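Local coordinates for putative short-chain dehydrogenase/reductase (PDB 5IZ4), which is a putative NAD(P)-dependent oxidoreductase of the short-chain dehydrogenase/reductase family, possibly reducing 3-oxoacyl-[acyl-carrier-protein] substrates, and binds ADP, at residues S154-S159 against F247-A252; T150-V155 against H194-A199; F34-W39 against R62-Q67. All blocks are in the same frame, centred on the assembly; numbering follows the deposited sequence.

Contact 1: S154-S159 against F247-A252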
loop_
_atom_site.group_PDB
_atom_site.type_symbol
_atom_site.label_atom_id
_atom_site.label_comp_id
_atom_site.label_asym_id
_atom_site.label_seq_id
_atom_site.Cartn_x
_atom_site.Cartn_y
_atom_site.Cartn_z
ATOM N N SER A 154 3.615 -23.481 -6.947
ATOM C CA SER A 154 3.803 -22.050 -7.159
ATOM C C SER A 154 3.105 -21.564 -8.421
ATOM O O SER A 154 3.302 -22.133 -9.495
ATOM C CB SER A 154 5.301 -21.725 -7.248
ATOM O OG SER A 154 5.505 -20.357 -7.559
ATOM N N VAL A 155 2.323 -20.492 -8.297
ATOM C CA VAL A 155 1.797 -19.744 -9.440
ATOM C C VAL A 155 2.418 -18.351 -9.411
ATOM O O VAL A 155 2.371 -17.666 -8.382
ATOM C CB VAL A 155 0.258 -19.666 -9.404
ATOM C CG1 VAL A 155 -0.293 -18.807 -10.557
ATOM C CG2 VAL A 155 -0.341 -21.082 -9.472
ATOM N N VAL A 156 2.990 -17.924 -10.534
ATOM C CA VAL A 156 3.591 -16.595 -10.652
ATOM C C VAL A 156 2.889 -15.859 -11.786
ATOM O O VAL A 156 2.910 -16.314 -12.939
ATOM C CB VAL A 156 5.106 -16.664 -10.903
ATOM C CG1 VAL A 156 5.692 -15.259 -11.125
ATOM C CG2 VAL A 156 5.820 -17.381 -9.752
ATOM N N ASN A 157 2.274 -14.726 -11.460
ATOM C CA ASN A 157 1.550 -13.908 -12.426
ATOM C C ASN A 157 2.413 -12.719 -12.817
ATOM O O ASN A 157 2.867 -11.975 -11.948
ATOM C CB ASN A 157 0.228 -13.415 -11.827
ATOM C CG ASN A 157 -0.701 -14.551 -11.474
ATOM O OD1 ASN A 157 -0.705 -15.588 -12.139
ATOM N ND2 ASN A 157 -1.493 -14.368 -10.419
ATOM N N VAL A 158 2.631 -12.519 -14.109
ATOM C CA VAL A 158 3.416 -11.371 -14.549
ATOM C C VAL A 158 2.445 -10.206 -14.692
ATOM O O VAL A 158 1.688 -10.117 -15.661
ATOM C CB VAL A 158 4.179 -11.638 -15.844
ATOM C CG1 VAL A 158 4.982 -10.380 -16.222
ATOM C CG2 VAL A 158 5.095 -12.817 -15.662
ATOM N N SER A 159 2.461 -9.318 -13.706
ATOM C CA SER A 159 1.655 -8.111 -13.782
ATOM C C SER A 159 2.530 -6.987 -14.335
ATOM O O SER A 159 3.333 -7.224 -15.246
ATOM C CB SER A 159 1.079 -7.795 -12.400
ATOM O OG SER A 159 0.194 -6.697 -12.444
ATOM N N PHE A 247 13.046 -17.658 -8.188
ATOM C CA PHE A 247 13.255 -17.538 -6.748
ATOM C C PHE A 247 11.956 -17.745 -5.983
ATOM O O PHE A 247 11.917 -18.488 -4.996
ATOM C CB PHE A 247 13.853 -16.177 -6.374
ATOM C CG PHE A 247 13.713 -15.863 -4.902
ATOM C CD1 PHE A 247 14.586 -16.418 -3.980
ATOM C CD2 PHE A 247 12.673 -15.068 -4.439
ATOM C CE1 PHE A 247 14.443 -16.165 -2.635
ATOM C CE2 PHE A 247 12.523 -14.816 -3.088
ATOM C CZ PHE A 247 13.411 -15.372 -2.189
ATOM N N LEU A 248 10.886 -17.060 -6.404
ATOM C CA LEU A 248 9.608 -17.195 -5.719
ATOM C C LEU A 248 9.132 -18.638 -5.725
ATOM O O LEU A 248 8.501 -19.095 -4.762
ATOM C CB LEU A 248 8.559 -16.287 -6.367
ATOM C CG LEU A 248 8.738 -14.791 -6.092
ATOM C CD1 LEU A 248 7.646 -14.008 -6.800
ATOM C CD2 LEU A 248 8.717 -14.521 -4.584
ATOM N N THR A 249 9.425 -19.374 -6.795
ATOM C CA THR A 249 8.986 -20.761 -6.870
ATOM C C THR A 249 9.824 -21.673 -5.982
ATOM O O THR A 249 9.284 -22.480 -5.217
ATOM C CB THR A 249 9.039 -21.219 -8.325
ATOM O OG1 THR A 249 8.122 -20.426 -9.083
ATOM C CG2 THR A 249 8.715 -22.709 -8.455
ATOM N N ALA A 250 11.143 -21.555 -6.058
ATOM C CA ALA A 250 12.011 -22.570 -5.485
ATOM C C ALA A 250 12.461 -22.265 -4.060
ATOM O O ALA A 250 12.827 -23.194 -3.330
ATOM C CB ALA A 250 13.244 -22.757 -6.373
ATOM N N HIS A 251 12.446 -21.001 -3.645
ATOM C CA HIS A 251 13.149 -20.621 -2.424
ATOM C C HIS A 251 12.331 -19.716 -1.515
ATOM O O HIS A 251 12.903 -19.079 -0.622
ATOM C CB HIS A 251 14.472 -19.936 -2.765
ATOM C CG HIS A 251 15.432 -20.818 -3.497
ATOM N ND1 HIS A 251 15.865 -22.023 -2.990
ATOM C CD2 HIS A 251 16.052 -20.665 -4.691
ATOM C CE1 HIS A 251 16.702 -22.584 -3.847
ATOM N NE2 HIS A 251 16.833 -21.779 -4.887
ATOM N N ALA A 252 11.014 -19.662 -1.689
ATOM C CA ALA A 252 10.166 -18.718 -0.957
ATOM C C ALA A 252 8.917 -19.398 -0.396
ATOM O O ALA A 252 7.792 -18.984 -0.685
ATOM C CB ALA A 252 9.779 -17.551 -1.865
#
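Ser154 and Val156 meet Leu248 and Thr249 through hydroxyl and aliphatic groups, while the flat groups of 247-252 serve other neighbours: the His251 ring carries Ala250 CB 3.9 Å above the centre of one face, and the Phe247 ring stacks on Phe247 of the second subunit. The polar link joins two hydroxyls, Ser154 OG and Thr249 OG1, 3.0 Å apart. The bond is only tentative, since the serine hydroxyl also lies within hydrogen-bonding distance of an ordered water. With OG anti to its backbone N (chi1 175°), Ser154 presents its hydroxyl to Thr249 OG1. Thr249 OG1 is also hydrogen-bonded to Ala245 O one turn back in its own helix, as helical threonines often are.

Carbon contacts accompany the pair. Thr249 CG2 lies 3.8 Å from Ser154 CB, so both branches of the threonine rest against the serine. Val156 sends CG2 toward the same hydroxyl, 3.9 Å from Thr249 OG1, and the two side chains cross obliquely. The same methyl reaches Leu248 CB more loosely, at 4.5 Å.

Helix 238-250 thus covers the face of strand 153-158 that bears Ser154 and Val156. Ile99 of strand 97-100 and Leu200 of strand 195-202 flank Val156, Trp39 and Ala97 touch Thr249, and helix 118-146 packs against Val155 on the other face of the sheet.

Contact 2: T150-V155 against H194-A199; sequences TRSTSV and HIRVNA
Strands 153-158 and 195-202, joined by a beta-alpha-beta crossover that runs through helix 171-191, lie side by side, with Thr153, Ser154 and Val155 paired in parallel with Ile195, Arg196 and Val197. Four backbone bonds form the ladder. Thr153 N reaches His194 O, and Arg196 N reaches Thr153 O at 2.9 Å. Val155 N then binds Arg196 O at 2.8 Å, and Asn198 N binds Val155 O.

On the face bearing Ser154, the Arg196 chain bends at chi3 (-68°), which swings NE back to Ser152 OG, 3.0 Å away and close to the guanidinium plane. This bond is bent, with an N-H...O angle of 142°. Thr153 O lies over one face of that group. Its NH1 is bound by Leu248 O and Ile255 O. NH2 holds a water at 3.1 Å that also donates to Ser152 O, and makes a weak bond to Thr249 O, so every guanidinium nitrogen has an acceptor. This is the central parallel sheet of the Rossmann fold, and here the arginine ties its fifth and sixth strands to the end of helix 238-250. A second water bridges Ser154 OG, Val155 O and Asn198 ND2.

The opposite face is mainly aliphatic, with Thr153 OG1 hydrogen-bonded to Leu143 O. Val155 CG2 meets Ile195 CG2 at 3.8 Å, and Val155 CG1 lies beside Val197 CG1 at 4.0 Å, both side chains pointing the same way. Leu143 of helix 118-146 packs on Val155 and Ile195, Leu187 of helix 171-191 on Val197.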
loop_
_atom_site.group_PDB
_atom_site.type_symbol
_atom_site.label_atom_id
_atom_site.label_comp_id
_atom_site.label_asym_id
_atom_site.label_seq_id
_atom_site.Cartn_x
_atom_site.Cartn_y
_atom_site.Cartn_z
ATOM N N THR A 150 5.399 -31.212 2.740
ATOM C CA THR A 150 6.288 -30.177 3.226
ATOM C C THR A 150 6.448 -28.996 2.282
ATOM O O THR A 150 6.933 -27.946 2.721
ATOM C CB THR A 150 7.678 -30.769 3.506
ATOM O OG1 THR A 150 8.195 -31.357 2.303
ATOM C CG2 THR A 150 7.588 -31.838 4.578
ATOM N N ARG A 151 6.035 -29.108 1.020
ATOM C CA ARG A 151 6.375 -28.101 0.025
ATOM C C ARG A 151 5.172 -27.779 -0.848
ATOM O O ARG A 151 4.576 -28.681 -1.443
ATOM C CB ARG A 151 7.540 -28.590 -0.839
ATOM C CG ARG A 151 8.009 -27.588 -1.862
ATOM C CD ARG A 151 9.115 -28.172 -2.721
ATOM N NE ARG A 151 9.437 -27.299 -3.846
ATOM C CZ ARG A 151 8.744 -27.255 -4.982
ATOM N NH1 ARG A 151 7.678 -28.032 -5.153
ATOM N NH2 ARG A 151 9.115 -26.427 -5.950
ATOM N N SER A 152 4.837 -26.495 -0.937
ATOM C CA SER A 152 3.751 -26.009 -1.772
ATOM C C SER A 152 4.241 -25.747 -3.190
ATOM O O SER A 152 5.425 -25.482 -3.422
ATOM C CB SER A 152 3.170 -24.721 -1.196
ATOM O OG SER A 152 4.212 -23.779 -0.997
ATOM N N THR A 153 3.318 -25.815 -4.141
ATOM C CA THR A 153 3.628 -25.459 -5.514
ATOM C C THR A 153 3.394 -23.959 -5.723
ATOM O O THR A 153 3.026 -23.228 -4.796
ATOM C CB THR A 153 2.805 -26.320 -6.470
ATOM O OG1 THR A 153 1.427 -26.256 -6.083
ATOM C CG2 THR A 153 3.273 -27.771 -6.401
ATOM N N SER A 154 3.615 -23.481 -6.947
ATOM C CA SER A 154 3.803 -22.050 -7.159
ATOM C C SER A 154 3.105 -21.564 -8.421
ATOM O O SER A 154 3.302 -22.133 -9.495
ATOM C CB SER A 154 5.301 -21.725 -7.248
ATOM O OG SER A 154 5.505 -20.357 -7.559
ATOM N N VAL A 155 2.323 -20.492 -8.297
ATOM C CA VAL A 155 1.797 -19.744 -9.440
ATOM C C VAL A 155 2.418 -18.351 -9.411
ATOM O O VAL A 155 2.371 -17.666 -8.382
ATOM C CB VAL A 155 0.258 -19.666 -9.404
ATOM C CG1 VAL A 155 -0.293 -18.807 -10.557
ATOM C CG2 VAL A 155 -0.341 -21.082 -9.472
ATOM N N HIS A 194 -1.704 -25.300 -0.159
ATOM C CA HIS A 194 -0.990 -26.184 -1.078
ATOM C C HIS A 194 -0.333 -25.438 -2.226
ATOM O O HIS A 194 0.664 -25.919 -2.771
ATOM C CB HIS A 194 -1.938 -27.243 -1.628
ATOM C CG HIS A 194 -2.669 -27.987 -0.561
ATOM N ND1 HIS A 194 -3.989 -27.740 -0.250
ATOM C CD2 HIS A 194 -2.254 -28.951 0.293
ATOM C CE1 HIS A 194 -4.363 -28.536 0.736
ATOM N NE2 HIS A 194 -3.328 -29.281 1.083
ATOM N N ILE A 195 -0.865 -24.282 -2.609
ATOM C CA ILE A 195 -0.357 -23.512 -3.741
ATOM C C ILE A 195 -0.149 -22.076 -3.285
ATOM O O ILE A 195 -1.041 -21.485 -2.669
ATOM C CB ILE A 195 -1.324 -23.545 -4.942
ATOM C CG1 ILE A 195 -1.672 -24.982 -5.330
ATOM C CG2 ILE A 195 -0.711 -22.792 -6.126
ATOM C CD1 ILE A 195 -2.911 -25.090 -6.266
ATOM N N ARG A 196 1.024 -21.520 -3.578
ATOM C CA ARG A 196 1.307 -20.109 -3.359
ATOM C C ARG A 196 1.092 -19.350 -4.658
ATOM O O ARG A 196 1.383 -19.867 -5.737
ATOM C CB ARG A 196 2.740 -19.909 -2.866
ATOM C CG ARG A 196 2.998 -20.549 -1.504
ATOM C CD ARG A 196 4.463 -20.411 -1.097
ATOM N NE ARG A 196 5.330 -21.219 -1.948
ATOM C CZ ARG A 196 6.113 -20.722 -2.902
ATOM N NH1 ARG A 196 6.131 -19.416 -3.136
ATOM N NH2 ARG A 196 6.861 -21.537 -3.625
ATOM N N VAL A 197 0.558 -18.134 -4.558
ATOM C CA VAL A 197 0.258 -17.327 -5.738
ATOM C C VAL A 197 0.824 -15.935 -5.512
ATOM O O VAL A 197 0.474 -15.272 -4.525
ATOM C CB VAL A 197 -1.250 -17.249 -6.033
ATOM C CG1 VAL A 197 -1.495 -16.572 -7.407
ATOM C CG2 VAL A 197 -1.895 -18.641 -6.004
ATOM N N ASN A 198 1.673 -15.482 -6.435
ATOM C CA ASN A 198 2.310 -14.177 -6.329
ATOM C C ASN A 198 2.304 -13.514 -7.698
ATOM O O ASN A 198 2.131 -14.170 -8.728
ATOM C CB ASN A 198 3.746 -14.290 -5.807
ATOM C CG ASN A 198 3.804 -14.797 -4.375
ATOM O OD1 ASN A 198 3.433 -14.083 -3.435
ATOM N ND2 ASN A 198 4.277 -16.031 -4.199
ATOM N N ALA A 199 2.479 -12.194 -7.702
ATOM C CA ALA A 199 2.571 -11.446 -8.946
ATOM C C ALA A 199 3.897 -10.705 -8.989
ATOM O O ALA A 199 4.484 -10.393 -7.945
ATOM C CB ALA A 199 1.406 -10.447 -9.119
HETATM O O HOH W 1 7.405 -23.999 -1.825
HETATM O O HOH W 2 4.505 -17.939 -6.469
#

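Contact 3: F34-W39 against R62-Q67; sequences FAQAGW and RDAGAQ
Ala35 and Gln36 meet Ala64 and Ala66 where two helices finish, and positive phi angles at Gly38 (92°) and Gly65 (104°) turn the chain at both ends. Each glycine closes a Schellman motif. In the first, Trp39 N returns to Phe34 O and Gly38 N to Ala35 O; in the second, one of the two bonds is Gly65 N to Arg62 O. At these angles a CB would press on the carbonyl oxygen of the preceding residue, a strain that glycine avoids.

Beyond the turn, Ala66 points its methyl at the other segment. Ala66 CB sits only 3.5 Å from Ala35 CB, tighter than usual for two carbons, and 3.2 Å from Trp39 O. Ala64 CB lies 4.0 Å from Ala35 CB, so the Ala35 methyl touches both alanines. On the solvent side, Gln36 CG, anti to its carbonyl carbon, rests 4.0 Å from Ala64 CB; this side chain has two conformers.

Water supplies the polar links between the segments. One molecule donates to Ala35 O at 2.8 Å and to Ala64 O at 2.7 Å, joining the two helix ends. Another accepts from Gln67 N and donates weakly to Gly38 O. Within 34-39, Phe34 CD2 stands 3.4 Å above one face of the Trp39 indole, near the rim, and both rings meet Trp246 of helix 238-250 edge to face.

Helices 25-36 and 51-63 are consecutive helices of the first beta-alpha-beta-alpha-beta unit of a Rossmann fold. Their glycine-capped C-terminal ends lead into the neighbouring strands 40-45 and 68-72, and Gln67 begins the pairing by a backbone bond to Val41.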
loop_
_atom_site.group_PDB
_atom_site.type_symbol
_atom_site.label_atom_id
_atom_site.label_comp_id
_atom_site.label_asym_id
_atom_site.label_seq_id
_atom_site.Cartn_x
_atom_site.Cartn_y
_atom_site.Cartn_z
ATOM N N PHE A 34 14.114 -21.985 -15.794
ATOM C CA PHE A 34 13.688 -23.256 -15.217
ATOM C C PHE A 34 14.422 -24.422 -15.872
ATOM O O PHE A 34 14.796 -25.384 -15.192
ATOM C CB PHE A 34 12.164 -23.411 -15.321
ATOM C CG PHE A 34 11.414 -22.747 -14.183
ATOM C CD1 PHE A 34 11.179 -21.385 -14.190
ATOM C CD2 PHE A 34 10.966 -23.490 -13.099
ATOM C CE1 PHE A 34 10.513 -20.771 -13.136
ATOM C CE2 PHE A 34 10.290 -22.888 -12.043
ATOM C CZ PHE A 34 10.061 -21.525 -12.057
ATOM N N ALA A 35 14.678 -24.334 -17.184
ATOM C CA ALA A 35 15.467 -25.370 -17.848
ATOM C C ALA A 35 16.867 -25.472 -17.248
ATOM O O ALA A 35 17.394 -26.574 -17.051
ATOM C CB ALA A 35 15.541 -25.086 -19.350
ATOM N N GLN A 36 17.487 -24.327 -16.950
ATOM C CA GLN A 36 18.811 -24.323 -16.339
ATOM C C GLN A 36 18.801 -24.939 -14.947
ATOM O O GLN A 36 19.836 -25.436 -14.488
ATOM C CB GLN A 36 19.337 -22.885 -16.304
ATOM C CG GLN A 36 19.757 -22.407 -17.692
ATOM C CD GLN A 36 19.886 -20.902 -17.816
ATOM O OE1 GLN A 36 19.353 -20.143 -17.004
ATOM N NE2 GLN A 36 20.595 -20.461 -18.856
ATOM N N ALA A 37 17.656 -24.923 -14.274
ATOM C CA ALA A 37 17.509 -25.529 -12.961
ATOM C C ALA A 37 17.245 -27.026 -13.024
ATOM O O ALA A 37 17.137 -27.666 -11.970
ATOM C CB ALA A 37 16.380 -24.832 -12.207
ATOM N N GLY A 38 17.138 -27.601 -14.219
ATOM C CA GLY A 38 16.864 -29.012 -14.355
ATOM C C GLY A 38 15.403 -29.372 -14.476
ATOM O O GLY A 38 15.089 -30.558 -14.641
ATOM N N TRP A 39 14.501 -28.394 -14.423
ATOM C CA TRP A 39 13.078 -28.690 -14.542
ATOM C C TRP A 39 12.703 -29.015 -15.983
ATOM O O TRP A 39 13.346 -28.568 -16.938
ATOM C CB TRP A 39 12.225 -27.509 -14.068
ATOM C CG TRP A 39 12.248 -27.272 -12.581
ATOM C CD1 TRP A 39 13.323 -27.386 -11.743
ATOM C CD2 TRP A 39 11.137 -26.888 -11.760
ATOM N NE1 TRP A 39 12.950 -27.087 -10.451
ATOM C CE2 TRP A 39 11.614 -26.777 -10.436
ATOM C CE3 TRP A 39 9.789 -26.621 -12.017
ATOM C CZ2 TRP A 39 10.783 -26.418 -9.367
ATOM C CZ3 TRP A 39 8.961 -26.257 -10.948
ATOM C CH2 TRP A 39 9.468 -26.156 -9.643
ATOM N N ARG A 62 16.402 -27.199 -24.313
ATOM C CA ARG A 62 16.971 -28.535 -24.449
ATOM C C ARG A 62 18.488 -28.496 -24.348
ATOM O O ARG A 62 19.105 -29.414 -23.796
ATOM C CB ARG A 62 16.538 -29.158 -25.778
ATOM C CG ARG A 62 15.078 -29.548 -25.809
ATOM C CD ARG A 62 14.665 -29.993 -27.192
ATOM N NE ARG A 62 15.149 -31.326 -27.554
ATOM C CZ ARG A 62 14.515 -32.455 -27.240
ATOM N NH1 ARG A 62 13.391 -32.410 -26.532
ATOM N NH2 ARG A 62 15.002 -33.630 -27.628
ATOM N N ASP A 63 19.105 -27.450 -24.904
ATOM C CA ASP A 63 20.548 -27.281 -24.777
ATOM C C ASP A 63 20.947 -27.085 -23.322
ATOM O O ASP A 63 22.031 -27.521 -22.905
ATOM C CB ASP A 63 21.005 -26.099 -25.622
ATOM C CG ASP A 63 22.476 -25.810 -25.464
ATOM O OD1 ASP A 63 23.286 -26.468 -26.154
ATOM O OD2 ASP A 63 22.822 -24.928 -24.645
ATOM N N ALA A 64 20.085 -26.432 -22.546
ATOM C CA ALA A 64 20.270 -26.282 -21.109
ATOM C C ALA A 64 20.039 -27.583 -20.364
ATOM O O ALA A 64 20.303 -27.636 -19.161
ATOM C CB ALA A 64 19.332 -25.200 -20.566
ATOM N N GLY A 65 19.542 -28.617 -21.044
ATOM C CA GLY A 65 19.408 -29.937 -20.470
ATOM C C GLY A 65 18.013 -30.346 -20.057
ATOM O O GLY A 65 17.863 -31.404 -19.434
ATOM N N ALA A 66 16.992 -29.558 -20.388
ATOM C CA ALA A 66 15.629 -29.814 -19.938
ATOM C C ALA A 66 14.842 -30.648 -20.937
ATOM O O ALA A 66 14.958 -30.464 -22.154
ATOM C CB ALA A 66 14.880 -28.503 -19.713
ATOM N N GLN A 67 14.014 -31.551 -20.411
ATOM C CA GLN A 67 12.919 -32.091 -21.202
ATOM C C GLN A 67 11.917 -30.988 -21.514
ATOM O O GLN A 67 11.661 -30.106 -20.689
ATOM C CB GLN A 67 12.226 -33.225 -20.459
ATOM C CG GLN A 67 13.082 -34.446 -20.248
ATOM C CD GLN A 67 12.359 -35.489 -19.432
ATOM O OE1 GLN A 67 11.408 -36.110 -19.903
ATOM N NE2 GLN A 67 12.786 -35.665 -18.186
HETATM O O HOH W 3 19.430 -28.531 -16.712
HETATM O O HOH W 4 13.796 -32.021 -17.406
#

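In the fold
Contacts 1 and 2 are buried and share strand 153-158: contact 2 pairs it with the next strand of the sheet, and contact 1 lays helix 238-250 on one of its faces. Arg196 connects them by reaching from its strand to the carbonyls near the end of that helix. Contact 3 lies farther from the centre, partly exposed, and joins two helix ends in the first half of the fold. Thr249 still touches Phe34 and Trp39, so helix 238-250 borders both regions. The chemistry changes accordingly: backbone ladder and guanidinium bonds within the sheet, a hydroxyl pair amid carbons beneath the helix, and methyl packing with bridging waters at the periphery.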